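Local coordinates for dihydrodipicolinate reductase N-terminus domain-containing protein (Mycobacterium smegmatis, PDB 6IAQ) that probably catalyses the NADP-dependent interconversion of amines and ketones, acting as a native amine dehydrogenase in the reductive amination of ketones, at residues L244-D256 / V265-P277. Sequence-based numbering, arbitrary orientation.
Sequences LAPGDVIGFTDID and VFEFEMSGRVYGP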
ATOM      1  N   LEU A 244      35.109  16.272   4.267  1.00 35.46           N
ATOM      2  CA  LEU A 244      35.391  14.823   4.372  1.00 33.52           C
ATOM      3  C   LEU A 244      36.485  14.503   3.357  1.00 37.64           C
ATOM      4  O   LEU A 244      36.355  14.881   2.180  1.00 36.47           O
ATOM      5  CB  LEU A 244      34.102  14.052   4.083  1.00 34.95           C
ATOM      6  CG  LEU A 244      32.943  14.340   5.049  1.00 33.01           C
ATOM      7  CD1 LEU A 244      31.605  13.981   4.439  1.00 31.48           C
ATOM      8  CD2 LEU A 244      33.134  13.570   6.328  1.00 34.28           C
ATOM      9  N   ALA A 245      37.563  13.884   3.818  1.00 39.73           N
ATOM     10  CA  ALA A 245      38.717  13.494   2.978  1.00 42.39           C
ATOM     11  C   ALA A 245      38.459  12.096   2.425  1.00 39.55           C
ATOM     12  O   ALA A 245      37.759  11.294   3.039  1.00 38.78           O
ATOM     13  CB  ALA A 245      39.988  13.543   3.785  1.00 42.00           C
ATOM     14  N   PRO A 246      39.023  11.769   1.242  1.00 39.07           N
ATOM     15  CA  PRO A 246      39.015  10.406   0.738  1.00 34.51           C
ATOM     16  C   PRO A 246      39.370   9.462   1.884  1.00 36.22           C
ATOM     17  O   PRO A 246      40.326   9.777   2.576  1.00 40.22           O
ATOM     18  CB  PRO A 246      40.121  10.390  -0.334  1.00 35.33           C
ATOM     19  CG  PRO A 246      40.244  11.828  -0.776  1.00 37.13           C
ATOM     20  CD  PRO A 246      39.773  12.692   0.377  1.00 40.19           C
ATOM     21  N   GLY A 247      38.597   8.389   2.078  1.00 33.86           N
ATOM     22  CA  GLY A 247      38.848   7.400   3.142  1.00 32.53           C
ATOM     23  C   GLY A 247      38.089   7.686   4.436  1.00 31.02           C
ATOM     24  O   GLY A 247      37.992   6.771   5.257  1.00 32.31           O
ATOM     25  N   ASP A 248      37.571   8.903   4.631  1.00 32.67           N
ATOM     26  CA  ASP A 248      36.725   9.226   5.825  1.00 33.31           C
ATOM     27  C   ASP A 248      35.427   8.414   5.770  1.00 33.57           C
ATOM     28  O   ASP A 248      34.945   8.081   4.660  1.00 31.87           O
ATOM     29  CB  ASP A 248      36.411  10.719   5.926  1.00 33.65           C
ATOM     30  CG  ASP A 248      37.572  11.579   6.397  1.00 37.60           C
ATOM     31  OD1 ASP A 248      38.616  11.005   6.757  1.00 38.70           O
ATOM     32  OD2 ASP A 248      37.428  12.819   6.396  1.00 35.75           O
ATOM     33  N   VAL A 249      34.883   8.068   6.932  1.00 32.63           N
ATOM     34  CA  VAL A 249      33.553   7.404   7.032  1.00 31.46           C
ATOM     35  C   VAL A 249      32.485   8.456   6.716  1.00 30.08           C
ATOM     36  O   VAL A 249      32.580   9.584   7.238  1.00 26.23           O
ATOM     37  CB  VAL A 249      33.329   6.733   8.395  1.00 33.19           C
ATOM     38  CG1 VAL A 249      31.922   6.155   8.500  1.00 32.52           C
ATOM     39  CG2 VAL A 249      34.378   5.659   8.647  1.00 34.96           C
ATOM     40  N   ILE A 250      31.517   8.111   5.854  1.00 29.11           N
ATOM     41  CA  ILE A 250      30.444   9.063   5.447  1.00 30.93           C
ATOM     42  C   ILE A 250      29.060   8.488   5.780  1.00 28.42           C
ATOM     43  O   ILE A 250      28.074   9.089   5.342  1.00 26.76           O
ATOM     44  CB  ILE A 250      30.559   9.431   3.958  1.00 30.81           C
ATOM     45  CG1 ILE A 250      30.390   8.207   3.053  1.00 30.98           C
ATOM     46  CG2 ILE A 250      31.843  10.186   3.694  1.00 33.64           C
ATOM     47  CD1 ILE A 250      30.285   8.543   1.569  1.00 32.27           C
ATOM     48  N   GLY A 251      29.013   7.384   6.522  1.00 29.17           N
ATOM     49  CA  GLY A 251      27.766   6.727   6.893  1.00 29.78           C
ATOM     50  C   GLY A 251      27.979   5.259   7.016  1.00 29.94           C
ATOM     51  O   GLY A 251      29.133   4.832   7.153  1.00 31.95           O
ATOM     52  N   PHE A 252      26.909   4.489   6.939  1.00 27.88           N
ATOM     53  CA  PHE A 252      27.048   3.022   6.979  1.00 29.15           C
ATOM     54  C   PHE A 252      25.855   2.357   6.310  1.00 29.00           C
ATOM     55  O   PHE A 252      24.780   2.972   6.157  1.00 28.59           O
ATOM     56  CB  PHE A 252      27.270   2.496   8.408  1.00 28.53           C
ATOM     57  CG  PHE A 252      26.172   2.758   9.411  1.00 30.03           C
ATOM     58  CD1 PHE A 252      25.024   1.981   9.446  1.00 32.97           C
ATOM     59  CD2 PHE A 252      26.342   3.714  10.399  1.00 28.49           C
ATOM     60  CE1 PHE A 252      24.029   2.216  10.386  1.00 31.07           C
ATOM     61  CE2 PHE A 252      25.342   3.950  11.330  1.00 28.31           C
ATOM     62  CZ  PHE A 252      24.200   3.190  11.329  1.00 30.00           C
ATOM     63  N   THR A 253      26.078   1.082   6.003  1.00 25.71           N
ATOM     64  CA  THR A 253      25.104   0.167   5.389  1.00 25.83           C
ATOM     65  C   THR A 253      24.890  -1.003   6.346  1.00 25.10           C
ATOM     66  O   THR A 253      25.879  -1.626   6.735  1.00 31.64           O
ATOM     67  CB  THR A 253      25.568  -0.264   3.985  1.00 26.86           C
ATOM     68  OG1 THR A 253      25.730   0.915   3.187  1.00 24.28           O
ATOM     69  CG2 THR A 253      24.607  -1.273   3.382  1.00 24.34           C
ATOM     70  N   ASP A 254      23.647  -1.260   6.705  1.00 28.03           N
ATOM     71  CA  ASP A 254      23.215  -2.427   7.499  1.00 31.13           C
ATOM     72  C   ASP A 254      22.562  -3.433   6.560  1.00 31.25           C
ATOM     73  O   ASP A 254      21.904  -3.006   5.630  1.00 28.62           O
ATOM     74  CB  ASP A 254      22.185  -2.084   8.581  1.00 31.75           C
ATOM     75  CG  ASP A 254      22.602  -1.050   9.607  1.00 34.60           C
ATOM     76  OD1 ASP A 254      23.745  -1.127  10.101  1.00 35.34           O
ATOM     77  OD2 ASP A 254      21.757  -0.163   9.907  1.00 35.87           O
ATOM     78  N   ILE A 255      22.624  -4.708   6.904  1.00 30.77           N
ATOM     79  CA  ILE A 255      21.786  -5.794   6.334  1.00 35.54           C
ATOM     80  C   ILE A 255      21.248  -6.606   7.505  1.00 34.01           C
ATOM     81  O   ILE A 255      22.032  -6.984   8.377  1.00 38.68           O
ATOM     82  CB  ILE A 255      22.547  -6.636   5.289  1.00 39.36           C
ATOM     83  CG1 ILE A 255      21.638  -7.705   4.682  1.00 43.89           C
ATOM     84  CG2 ILE A 255      23.802  -7.230   5.868  1.00 44.85           C
ATOM     85  CD1 ILE A 255      22.071  -8.136   3.286  1.00 45.20           C
ATOM     86  N   ASP A 256      19.937  -6.727   7.574  1.00 31.89           N
ATOM     87  CA  ASP A 256      19.191  -7.447   8.618  1.00 32.56           C
ATOM     88  C   ASP A 256      18.410  -8.564   7.946  1.00 36.27           C
ATOM     89  O   ASP A 256      17.912  -8.363   6.824  1.00 35.48           O
ATOM     90  CB  ASP A 256      18.278  -6.500   9.402  1.00 33.67           C
ATOM     91  CG  ASP A 256      19.097  -5.589  10.285  1.00 35.35           C
ATOM     92  OD1 ASP A 256      19.659  -6.113  11.288  1.00 34.77           O
ATOM     93  OD2 ASP A 256      19.248  -4.409   9.919  1.00 32.02           O
ATOM     94  N   VAL A 265      11.361 -15.791   4.612  1.00 41.88           N
ATOM     95  CA  VAL A 265      12.591 -15.096   5.064  1.00 42.46           C
ATOM     96  C   VAL A 265      12.459 -13.627   4.674  1.00 43.26           C
ATOM     97  O   VAL A 265      12.032 -13.338   3.528  1.00 40.70           O
ATOM     98  CB  VAL A 265      13.829 -15.732   4.422  1.00 40.88           C
ATOM     99  CG1 VAL A 265      15.090 -14.961   4.761  1.00 42.96           C
ATOM    100  CG2 VAL A 265      13.943 -17.211   4.799  1.00 46.16           C
ATOM    101  N   PHE A 266      12.837 -12.738   5.586  1.00 38.67           N
ATOM    102  CA  PHE A 266      12.841 -11.277   5.370  1.00 36.45           C
ATOM    103  C   PHE A 266      14.272 -10.778   5.416  1.00 35.50           C
ATOM    104  O   PHE A 266      15.019 -11.159   6.356  1.00 36.22           O
ATOM    105  CB  PHE A 266      11.999 -10.593   6.437  1.00 38.10           C
ATOM    106  CG  PHE A 266      10.562 -11.015   6.434  1.00 35.75           C
ATOM    107  CD1 PHE A 266      10.175 -12.200   7.034  1.00 36.33           C
ATOM    108  CD2 PHE A 266       9.606 -10.236   5.813  1.00 35.80           C
ATOM    109  CE1 PHE A 266       8.853 -12.600   7.006  1.00 37.08           C
ATOM    110  CE2 PHE A 266       8.279 -10.630   5.814  1.00 35.19           C
ATOM    111  CZ  PHE A 266       7.902 -11.799   6.433  1.00 34.63           C
ATOM    112  N   GLU A 267      14.631  -9.920   4.467  1.00 35.09           N
ATOM    113  CA  GLU A 267      15.990  -9.338   4.391  1.00 39.91           C
ATOM    114  C   GLU A 267      15.884  -7.877   3.965  1.00 36.47           C
ATOM    115  O   GLU A 267      15.124  -7.570   3.030  1.00 38.13           O
ATOM    116  CB  GLU A 267      16.878 -10.159   3.456  1.00 43.05           C
ATOM    117  CG  GLU A 267      18.341  -9.802   3.583  1.00 53.06           C
ATOM    118  CD  GLU A 267      19.318 -10.791   2.966  1.00 52.44           C
ATOM    119  OE1 GLU A 267      19.607 -11.829   3.593  1.00 56.50           O
ATOM    120  OE2 GLU A 267      19.773 -10.526   1.864  1.00 46.49           O
ATOM    121  N   PHE A 268      16.634  -7.001   4.628  1.00 34.01           N
ATOM    122  CA  PHE A 268      16.586  -5.540   4.372  1.00 31.02           C
ATOM    123  C   PHE A 268      17.986  -4.951   4.479  1.00 33.93           C
ATOM    124  O   PHE A 268      18.620  -5.022   5.544  1.00 32.43           O
ATOM    125  CB  PHE A 268      15.569  -4.896   5.321  1.00 34.80           C
ATOM    126  CG  PHE A 268      15.444  -3.402   5.169  1.00 32.92           C
ATOM    127  CD1 PHE A 268      15.111  -2.842   3.943  1.00 35.21           C
ATOM    128  CD2 PHE A 268      15.560  -2.566   6.264  1.00 34.62           C
ATOM    129  CE1 PHE A 268      14.971  -1.472   3.798  1.00 36.51           C
ATOM    130  CE2 PHE A 268      15.440  -1.194   6.123  1.00 37.27           C
ATOM    131  CZ  PHE A 268      15.131  -0.647   4.896  1.00 38.29           C
ATOM    132  N   GLU A 269      18.449  -4.353   3.391  1.00 29.23           N
ATOM    133  CA  GLU A 269      19.740  -3.647   3.339  1.00 33.90           C
ATOM    134  C   GLU A 269      19.449  -2.150   3.229  1.00 32.51           C
ATOM    135  O   GLU A 269      18.656  -1.741   2.329  1.00 30.48           O
ATOM    136  CB  GLU A 269      20.554  -4.157   2.155  1.00 34.91           C
ATOM    137  CG  GLU A 269      21.819  -3.378   1.909  1.00 34.22           C
ATOM    138  CD  GLU A 269      22.612  -3.891   0.721  1.00 39.09           C
ATOM    139  OE1 GLU A 269      22.034  -4.040  -0.340  1.00 47.47           O
ATOM    140  OE2 GLU A 269      23.796  -4.177   0.883  1.00 51.38           O
ATOM    141  N   MET A 270      20.058  -1.367   4.127  1.00 29.46           N
ATOM    142  CA  MET A 270      19.806   0.082   4.235  1.00 27.51           C
ATOM    143  C   MET A 270      21.130   0.815   4.357  1.00 27.63           C
ATOM    144  O   MET A 270      21.920   0.506   5.258  1.00 27.90           O
ATOM    145  CB  MET A 270      18.897   0.369   5.439  1.00 28.38           C
ATOM    146  CG  MET A 270      18.429   1.797   5.501  1.00 27.92           C
ATOM    147  SD  MET A 270      18.050   2.253   7.220  1.00 29.65           S
ATOM    148  CE  MET A 270      19.741   2.450   7.778  1.00 29.50           C
ATOM    149  N   SER A 271      21.356   1.766   3.474  1.00 23.62           N
ATOM    150  CA  SER A 271      22.513   2.678   3.559  1.00 27.32           C
ATOM    151  C   SER A 271      22.010   4.086   3.890  1.00 27.92           C
ATOM    152  O   SER A 271      21.095   4.602   3.195  1.00 27.95           O
ATOM    153  CB  SER A 271      23.320   2.660   2.308  1.00 27.82           C
ATOM    154  OG  SER A 271      24.316   3.670   2.359  1.00 28.61           O
ATOM    155  N   GLY A 272      22.624   4.674   4.900  1.00 24.09           N
ATOM    156  CA  GLY A 272      22.456   6.080   5.277  1.00 25.13           C
ATOM    157  C   GLY A 272      23.807   6.749   5.234  1.00 27.58           C
ATOM    158  O   GLY A 272      24.666   6.417   6.108  1.00 25.11           O
ATOM    159  N   ARG A 273      24.025   7.630   4.252  1.00 24.01           N
ATOM    160  CA  ARG A 273      25.366   8.201   4.012  1.00 23.87           C
ATOM    161  C   ARG A 273      25.259   9.577   3.363  1.00 27.27           C
ATOM    162  O   ARG A 273      24.221   9.911   2.771  1.00 26.23           O
ATOM    163  CB  ARG A 273      26.206   7.250   3.151  1.00 28.46           C
ATOM    164  CG  ARG A 273      25.718   7.109   1.706  1.00 25.71           C
ATOM    165  CD  ARG A 273      26.415   5.996   0.889  1.00 27.56           C
ATOM    166  NE  ARG A 273      25.939   6.203  -0.475  1.00 28.79           N
ATOM    167  CZ  ARG A 273      24.756   5.777  -0.936  1.00 30.23           C
ATOM    168  NH1 ARG A 273      23.966   5.031  -0.171  1.00 30.03           N
ATOM    169  NH2 ARG A 273      24.371   6.123  -2.154  1.00 30.53           N
ATOM    170  N   VAL A 274      26.354  10.333   3.430  1.00 24.25           N
ATOM    171  CA  VAL A 274      26.479  11.599   2.684  1.00 27.19           C
ATOM    172  C   VAL A 274      26.550  11.248   1.195  1.00 29.25           C
ATOM    173  O   VAL A 274      27.367  10.386   0.828  1.00 31.52           O
ATOM    174  CB  VAL A 274      27.689  12.418   3.148  1.00 25.45           C
ATOM    175  CG1 VAL A 274      27.802  13.704   2.374  1.00 26.03           C
ATOM    176  CG2 VAL A 274      27.636  12.711   4.643  1.00 27.74           C
ATOM    177  N   TYR A 275      25.700  11.872   0.377  1.00 26.11           N
ATOM    178  CA  TYR A 275      25.701  11.669  -1.089  1.00 29.46           C
ATOM    179  C   TYR A 275      26.691  12.633  -1.752  1.00 29.89           C
ATOM    180  O   TYR A 275      26.828  13.816  -1.331  1.00 28.99           O
ATOM    181  CB  TYR A 275      24.322  11.934  -1.681  1.00 28.43           C
ATOM    182  CG  TYR A 275      23.303  10.847  -1.472  1.00 29.84           C
ATOM    183  CD1 TYR A 275      23.510   9.767  -0.618  1.00 28.37           C
ATOM    184  CD2 TYR A 275      22.070  10.952  -2.099  1.00 28.20           C
ATOM    185  CE1 TYR A 275      22.537   8.795  -0.437  1.00 27.34           C
ATOM    186  CE2 TYR A 275      21.092   9.995  -1.926  1.00 27.66           C
ATOM    187  CZ  TYR A 275      21.315   8.920  -1.091  1.00 29.52           C
ATOM    188  OH  TYR A 275      20.318   8.000  -0.919  1.00 27.60           O
ATOM    189  N   GLY A 276      27.326  12.149  -2.798  1.00 32.92           N
ATOM    190  CA  GLY A 276      28.002  13.010  -3.781  1.00 38.11           C
ATOM    191  C   GLY A 276      27.019  13.392  -4.882  1.00 40.73           C
ATOM    192  O   GLY A 276      25.885  12.914  -4.903  1.00 34.40           O
ATOM    193  N   PRO A 277      27.421  14.277  -5.818  1.00 47.84           N
ATOM    194  CA  PRO A 277      26.562  14.666  -6.940  1.00 47.39           C
ATOM    195  C   PRO A 277      26.057  13.452  -7.739  1.00 43.93           C
ATOM    196  O   PRO A 277      26.790  12.485  -7.880  1.00 41.04           O
ATOM    197  CB  PRO A 277      27.487  15.550  -7.796  1.00 51.69           C
ATOM    198  CG  PRO A 277      28.484  16.100  -6.807  1.00 51.08           C
ATOM    199  CD  PRO A 277      28.716  14.973  -5.824  1.00 51.87           C
TER
HETATM  200  O   HOH W   1      18.947  -3.050   7.592  1.00 31.07           O
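Arg273, whose CB rests against Ile250 O, carries a guanidinium group with the ring of Tyr275 over one face, CE1 lying 3.6 Å above the plane and offset toward the rim. At its edge, nearly in plane, NH1 donates to Ser271 OG; Ser167 also bonds NH1, and Glu279 forms a salt bridge with NH2. The planar, five-donor head of arginine suits a place where several acceptors lie around its rim. The Phe252 ring, on the other face of the sheet, has Asp254 OD2 at its edge and in plane, where the ring hydrogens are slightly positive. That carboxylate runs alongside Met270, OD2 reaching CE at 3.9 Å, while OD1 is bonded to Thr226 and Arg199.

Strands 249-260 and 265-273 form an antiparallel beta hairpin, adjacent strands of the C-terminal domain's mixed sheet, between strands 219-230 and 158-169, and the side chain of Met270 lies about 9 Å from the bound NADP. Three hydrogen-bonded pairs, Phe252-Gly272, Asp254-Met270 and Asp256-Phe268, bond in both directions. A further bond, Val274 N to Ile250 O (2.9 Å), extends the ladder past Gly251. Here CA of Gly251 approaches Gly272 O at 3.2 Å, and its backbone conformation (phi 149°) would direct a beta carbon into that oxygen, so glycine fits.

On the face shared by Thr253, Ile255 and Glu269, Thr253 OG1 lies 3.1 Å from Ser271 CB, and both hydroxyls bond Asp229, a carboxylate with an oxygen for each. With CG anti to the backbone N (chi1 -167°), Glu267 extends across Ile255, whose CD1 meets OE2 at 3.6 Å; OE1 turns to Arg257. Back among the residues facing helix 203-215, Asp256 bonds Thr202 through OD2 and Thr224 through OD1; a water donates to OD2 and Phe268 O, this carbonyl's second donor besides Asp256 N.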